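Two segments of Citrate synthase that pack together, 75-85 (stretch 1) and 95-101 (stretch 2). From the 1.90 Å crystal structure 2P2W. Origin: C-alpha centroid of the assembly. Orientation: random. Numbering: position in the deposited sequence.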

# COMPACT_ATOMS: atom_id res chain seq x y z
N ALA A 75 -20.11 -5.63 15.01
CA ALA A 75 -19.95 -6.18 16.35
C ALA A 75 -18.65 -6.97 16.50
O ALA A 75 -18.02 -6.93 17.56
CB ALA A 75 -21.13 -7.07 16.69
N GLU A 76 -18.25 -7.68 15.45
CA GLU A 76 -17.03 -8.48 15.50
C GLU A 76 -15.78 -7.60 15.62
O GLU A 76 -14.81 -7.98 16.28
CB GLU A 76 -16.92 -9.35 14.24
CG GLU A 76 -16.64 -8.57 12.97
CD GLU A 76 -17.10 -9.30 11.73
OE1 GLU A 76 -17.51 -10.48 11.86
OE2 GLU A 76 -17.07 -8.70 10.64
N ALA A 77 -15.81 -6.44 14.99
CA ALA A 77 -14.68 -5.52 15.04
C ALA A 77 -14.49 -5.06 16.48
O ALA A 77 -13.36 -4.94 16.96
CB ALA A 77 -14.94 -4.31 14.15
N LEU A 78 -15.60 -4.83 17.17
CA LEU A 78 -15.54 -4.40 18.55
C LEU A 78 -14.88 -5.48 19.40
O LEU A 78 -14.13 -5.18 20.33
CB LEU A 78 -16.96 -4.10 19.06
CG LEU A 78 -17.05 -2.95 20.07
CD1 LEU A 78 -16.37 -1.72 19.48
CD2 LEU A 78 -18.51 -2.66 20.39
N GLY A 79 -15.14 -6.73 19.07
CA GLY A 79 -14.54 -7.83 19.81
C GLY A 79 -13.03 -7.81 19.68
O GLY A 79 -12.31 -8.04 20.65
N ILE A 80 -12.55 -7.54 18.47
CA ILE A 80 -11.12 -7.48 18.20
C ILE A 80 -10.47 -6.30 18.92
O ILE A 80 -9.36 -6.43 19.44
CB ILE A 80 -10.87 -7.34 16.68
CG1 ILE A 80 -11.12 -8.69 16.00
CG2 ILE A 80 -9.46 -6.84 16.42
CD1 ILE A 80 -11.71 -8.57 14.60
N LEU A 81 -11.16 -5.17 18.95
CA LEU A 81 -10.65 -3.97 19.61
C LEU A 81 -10.15 -4.21 21.03
O LEU A 81 -9.05 -3.80 21.39
CB LEU A 81 -11.73 -2.88 19.65
CG LEU A 81 -11.37 -1.61 20.43
CD1 LEU A 81 -10.26 -0.87 19.72
CD2 LEU A 81 -12.59 -0.72 20.58
N TYR A 82 -10.97 -4.90 21.82
CA TYR A 82 -10.64 -5.12 23.23
C TYR A 82 -9.53 -6.17 23.46
O TYR A 82 -9.18 -6.50 24.59
CB TYR A 82 -11.93 -5.52 23.98
CG TYR A 82 -12.71 -4.29 24.30
CD1 TYR A 82 -12.30 -3.44 25.33
CD2 TYR A 82 -13.85 -3.96 23.56
CE1 TYR A 82 -12.99 -2.27 25.60
CE2 TYR A 82 -14.55 -2.79 23.83
CZ TYR A 82 -14.12 -1.94 24.85
OH TYR A 82 -14.80 -0.77 25.12
N HIS A 83 -8.97 -6.71 22.34
CA HIS A 83 -7.86 -7.66 22.48
C HIS A 83 -6.57 -7.10 21.84
O HIS A 83 -5.57 -7.79 21.70
CB HIS A 83 -8.24 -8.98 21.80
CG HIS A 83 -9.36 -9.68 22.56
ND1 HIS A 83 -10.66 -9.60 22.18
CD2 HIS A 83 -9.27 -10.49 23.70
CE1 HIS A 83 -11.34 -10.32 23.10
NE2 HIS A 83 -10.53 -10.87 24.02
N LEU A 84 -6.65 -5.82 21.39
CA LEU A 84 -5.48 -5.18 20.77
C LEU A 84 -4.59 -4.50 21.82
O LEU A 84 -5.03 -4.13 22.90
CB LEU A 84 -5.96 -4.07 19.84
CG LEU A 84 -6.67 -4.49 18.55
CD1 LEU A 84 -7.13 -3.26 17.78
CD2 LEU A 84 -5.77 -5.30 17.60
N PRO A 85 -3.31 -4.33 21.49
CA PRO A 85 -2.40 -3.66 22.42
C PRO A 85 -2.92 -2.23 22.52
O PRO A 85 -3.59 -1.76 21.60
CB PRO A 85 -1.05 -3.73 21.71
CG PRO A 85 -1.16 -4.99 20.92
CD PRO A 85 -2.56 -4.91 20.36
N LYS A 95 -5.47 0.52 9.54
CA LYS A 95 -5.17 -0.61 8.65
C LYS A 95 -5.90 -1.86 9.11
O LYS A 95 -6.54 -2.56 8.32
CB LYS A 95 -3.68 -0.91 8.63
CG LYS A 95 -2.79 0.10 7.93
CD LYS A 95 -1.36 -0.34 8.11
CE LYS A 95 -0.37 0.77 7.84
NZ LYS A 95 1.00 0.33 8.23
N ILE A 96 -5.76 -2.15 10.40
CA ILE A 96 -6.38 -3.32 11.00
C ILE A 96 -7.88 -3.38 10.76
O ILE A 96 -8.40 -4.37 10.23
CB ILE A 96 -6.15 -3.35 12.53
CG1 ILE A 96 -4.65 -3.50 12.83
CG2 ILE A 96 -6.95 -4.49 13.16
CD1 ILE A 96 -4.29 -3.32 14.30
N PHE A 97 -8.59 -2.32 11.13
CA PHE A 97 -10.04 -2.35 11.00
C PHE A 97 -10.53 -2.30 9.54
O PHE A 97 -11.67 -2.63 9.23
CB PHE A 97 -10.64 -1.21 11.84
CG PHE A 97 -10.60 -1.58 13.30
CD1 PHE A 97 -11.47 -2.54 13.80
CD2 PHE A 97 -9.66 -0.99 14.14
CE1 PHE A 97 -11.39 -2.93 15.13
CE2 PHE A 97 -9.58 -1.39 15.48
CZ PHE A 97 -10.44 -2.36 15.98
N LEU A 98 -9.66 -1.83 8.62
CA LEU A 98 -10.07 -1.83 7.21
C LEU A 98 -9.82 -3.18 6.54
O LEU A 98 -10.20 -3.44 5.41
CB LEU A 98 -9.28 -0.76 6.45
CG LEU A 98 -9.62 0.68 6.85
CD1 LEU A 98 -9.03 1.70 5.87
CD2 LEU A 98 -11.12 0.98 6.91
N SER A 99 -9.09 -4.05 7.28
CA SER A 99 -8.69 -5.34 6.72
C SER A 99 -9.51 -6.52 7.28
O SER A 99 -9.19 -7.68 7.08
CB SER A 99 -7.21 -5.56 7.03
OG SER A 99 -6.44 -4.57 6.36
N ILE A 100 -10.57 -6.19 8.04
CA ILE A 100 -11.44 -7.26 8.51
C ILE A 100 -12.72 -7.36 7.67
O ILE A 100 -13.79 -6.90 8.04
CB ILE A 100 -11.77 -7.02 9.99
CG1 ILE A 100 -10.47 -7.07 10.81
CG2 ILE A 100 -12.68 -8.15 10.51
CD1 ILE A 100 -10.59 -6.33 12.14
N HIS A 101 -12.55 -7.96 6.47
CA HIS A 101 -13.65 -8.09 5.52
C HIS A 101 -14.41 -6.77 5.35
O HIS A 101 -14.09 -5.94 4.52
CB HIS A 101 -14.60 -9.19 6.00
CG HIS A 101 -15.11 -9.95 4.81
ND1 HIS A 101 -15.74 -11.15 4.89
CD2 HIS A 101 -15.05 -9.58 3.46
CE1 HIS A 101 -16.06 -11.49 3.63
NE2 HIS A 101 -15.66 -10.57 2.75

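What holds these two stretches together? Shape and apolar contact do the work, for no hydrogen bond crosses between them. Together they bury 339 Å² of surface, most of it on apolar residues. The nearest CA atoms across the contact are those of Ala77 and Phe97, 6.9 Å apart, and a methyl group is all the side chain that Ala77 brings to this narrow point.

Which bump fills which hollow? The largest bump is the ring of Phe97, which loses more surface to the contact than any other residue here. Its CA-to-CB bond points sideways, but with chi1 at -76° (m) the end of the ring comes nearer to stretch 1, where Ala77, Leu81 and Leu84 line its site. Ala77 CB sits 3.9 Å from Phe97 CD1, and Leu81 CB lies 3.9 Å from Phe97 CZ. Ala77 O approaches Phe97 CE1 to 3.4 Å at the edge of the ring, near its plane, where the slightly positive ring hydrogens suit a carbonyl oxygen. That oxygen also accepts a helical hydrogen bond from Leu81 N, with Leu81 N and Ala77 O 3.0 Å apart, so the aromatic edge meets a carbonyl already engaged in its own helix. Leu81 CB, too, meets the ring at its edge.

How does the chain beyond the helix complete the site? A type I turn begins at the last helical residue, Leu81, and runs to Leu84, and its backbone hydrogen bond joins Leu84 N to Leu81 O at 3.1 Å. Leu84 then points toward stretch 2, and its forked side chain touches two neighbors: Leu84 CD1 is 3.8 Å from Phe97 CE2, and Leu84 CD2 is 4.1 Å from Ile96 CD1. Leu84 CD1 also lies about 4.5 Å from Ile96 CD1. Ile96 also points toward the contact, and its m, t rotamer extends CD1 to meet the leucine. A branched leucine suits this place because its broad end fills the space beside Phe97 and Ile96. Nearby, His83 faces a different task: its ND1 donates to Gly79 O at 2.7 Å, tying the turn back to the helix without touching stretch 2.

What fills the space by Ile100? Ile80 and Ile100 each point toward the opposing stretch and meet tip to tip, with Ile80 CD1 only 3.5 Å from Ile100 CD1. This is a snug meeting of two methyls, and both residues are buried, as befits side chains with nothing polar to offer. Ile100 reaches the contact from beyond the helical part of stretch 2, so the apolar surface continues past Phe97. At the margin, exposed Glu76 starts sideways, yet its end comes nearer to stretch 2: Glu76 OE2 lies 4.4 Å from Ile100 CG2. That approach is loose, and it is a carboxylate oxygen that comes nearest; Glu76 as a whole is exposed, so its charge need not be buried.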